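Local coordinates for protein putative oxidoreductase (Salmonella enterica subsp. enterica serovar Typhimurium, PDB 3NX4) that binds NADP and probably reduces acryloyl-CoA with NADPH, as a YhdH-type member of the medium-chain dehydrogenase/reductase superfamily, at residues E82-G87 with W108-P113. Numbering follows the deposited sequence.
Sequences EVLLTG and WLVALP
Trp-108 opens the second segment by sending its carbonyl O across to a water, 2.8 Å away, which in turn accepts the N-H of Thr-86 and so prolongs the antiparallel pairing where direct bonds stop. CB of Trp-108 lies alongside CD1 of Leu-85, 3.6 Å apart, while the indole leads off to stack on Trp-88. Leu-109 turns its CD2 obliquely across CG2 of Val-83 and against CB of Leu-85. Val-110 forms the hydrogen-bonded pair with Leu-84: N of Leu-84 reaches O of Val-110 at 2.8 Å and N of Val-110 reaches O of Leu-84 at 2.9 Å, both nearly along the C=O axis. Their side chains lie side by side, pointing the same way; chi1 67° and chi2 75° of Leu-84 set its CD1 3.6 Å from CB of Val-110. Ala-111 and Val-83 form the non-hydrogen-bonded pair, side chains diverging, and CA-H of Val-83 contacts O of Val-110 (CA to O 3.4 Å). Leu-112 N gives a nearly straight bond to O of Glu-82 (2.9 Å), but from 38° above the carbonyl plane, where the chain has already left strand 110-111; CD2 of Leu-112 meets CB of Glu-82. Pro-113 sets CD 3.8 Å from CD2 of Leu-84, and both side chains also touch Trp-279 of helix 272-285. In this edge pairing of the GroES-like domain, three direct bonds and one water thus hold the backbone polar atoms, while apolar side chains pack onto strand 64-72 (Val-83, Leu-85, Leu-109) and helix 118-140 (Leu-84, Leu-112).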
loop_
_atom_site.group_PDB
_atom_site.type_symbol
_atom_site.label_atom_id
_atom_site.label_comp_id
_atom_site.label_asym_id
_atom_site.label_seq_id
_atom_site.Cartn_x
_atom_site.Cartn_y
_atom_site.Cartn_z
ATOM N N GLU A 82 -1.383 7.058 37.157
ATOM C CA GLU A 82 -1.446 5.817 36.381
ATOM C C GLU A 82 -1.026 6.048 34.926
ATOM O O GLU A 82 -1.544 6.951 34.261
ATOM C CB GLU A 82 -2.864 5.224 36.412
ATOM C CG GLU A 82 -3.366 4.820 37.804
ATOM C CD GLU A 82 -2.637 3.613 38.373
ATOM O OE1 GLU A 82 -2.524 2.583 37.668
ATOM O OE2 GLU A 82 -2.176 3.695 39.532
ATOM N N VAL A 83 -0.101 5.225 34.431
ATOM C CA VAL A 83 0.410 5.368 33.063
ATOM C C VAL A 83 0.592 4.025 32.362
ATOM O O VAL A 83 0.612 2.969 32.996
ATOM C CB VAL A 83 1.781 6.079 33.042
ATOM C CG1 VAL A 83 1.660 7.497 33.596
ATOM C CG2 VAL A 83 2.805 5.263 33.835
ATOM N N LEU A 84 0.725 4.069 31.039
ATOM C CA LEU A 84 1.054 2.868 30.289
ATOM C C LEU A 84 2.138 3.198 29.280
ATOM O O LEU A 84 2.378 4.359 28.975
ATOM C CB LEU A 84 -0.190 2.288 29.597
ATOM C CG LEU A 84 -0.858 3.079 28.464
ATOM C CD1 LEU A 84 -0.047 2.989 27.170
ATOM C CD2 LEU A 84 -2.267 2.525 28.228
ATOM N N LEU A 85 2.805 2.174 28.773
ATOM C CA LEU A 85 3.784 2.377 27.719
ATOM C C LEU A 85 3.782 1.177 26.785
ATOM O O LEU A 85 3.745 0.031 27.230
ATOM C CB LEU A 85 5.186 2.595 28.302
ATOM C CG LEU A 85 6.368 2.739 27.332
ATOM C CD1 LEU A 85 7.493 3.603 27.950
ATOM C CD2 LEU A 85 6.908 1.381 26.900
ATOM N N THR A 86 3.810 1.457 25.490
ATOM C CA THR A 86 4.110 0.442 24.492
ATOM C C THR A 86 5.119 1.031 23.508
ATOM O O THR A 86 5.030 2.212 23.140
ATOM C CB THR A 86 2.840 -0.037 23.719
ATOM O OG1 THR A 86 2.314 1.034 22.923
ATOM C CG2 THR A 86 1.760 -0.518 24.685
ATOM N N GLY A 87 6.095 0.224 23.101
ATOM C CA GLY A 87 6.939 0.589 21.969
ATOM C C GLY A 87 8.088 1.523 22.285
ATOM O O GLY A 87 8.704 1.426 23.349
ATOM N N TRP A 108 7.610 8.815 26.060
ATOM C CA TRP A 108 7.225 7.452 25.682
ATOM C C TRP A 108 5.995 6.953 26.433
ATOM O O TRP A 108 5.468 5.881 26.141
ATOM C CB TRP A 108 8.376 6.489 25.955
ATOM C CG TRP A 108 9.628 6.806 25.213
ATOM C CD1 TRP A 108 9.767 7.639 24.132
ATOM C CD2 TRP A 108 10.935 6.310 25.509
ATOM N NE1 TRP A 108 11.083 7.677 23.734
ATOM C CE2 TRP A 108 11.819 6.871 24.563
ATOM C CE3 TRP A 108 11.446 5.446 26.488
ATOM C CZ2 TRP A 108 13.182 6.591 24.563
ATOM C CZ3 TRP A 108 12.797 5.168 26.486
ATOM C CH2 TRP A 108 13.652 5.745 25.532
ATOM N N LEU A 109 5.546 7.732 27.405
ATOM C CA LEU A 109 4.454 7.318 28.268
ATOM C C LEU A 109 3.122 7.804 27.731
ATOM O O LEU A 109 3.058 8.783 26.988
ATOM C CB LEU A 109 4.673 7.868 29.680
ATOM C CG LEU A 109 5.780 7.199 30.501
ATOM C CD1 LEU A 109 6.094 8.002 31.752
ATOM C CD2 LEU A 109 5.378 5.765 30.876
ATOM N N VAL A 110 2.065 7.100 28.110
ATOM C CA VAL A 110 0.709 7.530 27.837
ATOM C C VAL A 110 -0.050 7.545 29.159
ATOM O O VAL A 110 -0.040 6.550 29.884
ATOM C CB VAL A 110 0.024 6.547 26.871
ATOM C CG1 VAL A 110 -1.431 6.906 26.679
ATOM C CG2 VAL A 110 0.761 6.525 25.542
ATOM N N ALA A 111 -0.693 8.661 29.494
ATOM C CA ALA A 111 -1.529 8.687 30.701
ATOM C C ALA A 111 -2.615 7.617 30.566
ATOM O O ALA A 111 -3.222 7.478 29.504
ATOM C CB ALA A 111 -2.146 10.058 30.902
ATOM N N LEU A 112 -2.847 6.841 31.619
ATOM C CA LEU A 112 -3.814 5.743 31.532
ATOM C C LEU A 112 -5.184 6.289 31.145
ATOM O O LEU A 112 -5.758 7.098 31.880
ATOM C CB LEU A 112 -3.907 4.997 32.865
ATOM C CG LEU A 112 -4.857 3.794 32.832
ATOM C CD1 LEU A 112 -4.303 2.709 31.929
ATOM C CD2 LEU A 112 -5.090 3.248 34.243
ATOM N N PRO A 113 -5.712 5.861 29.986
ATOM C CA PRO A 113 -6.943 6.490 29.494
ATOM C C PRO A 113 -8.085 6.305 30.481
ATOM O O PRO A 113 -8.167 5.266 31.120
ATOM C CB PRO A 113 -7.233 5.728 28.188
ATOM C CG PRO A 113 -5.916 5.176 27.768
ATOM C CD PRO A 113 -5.175 4.867 29.038
HETATM O O HOH W 1 3.606 4.387 24.725
#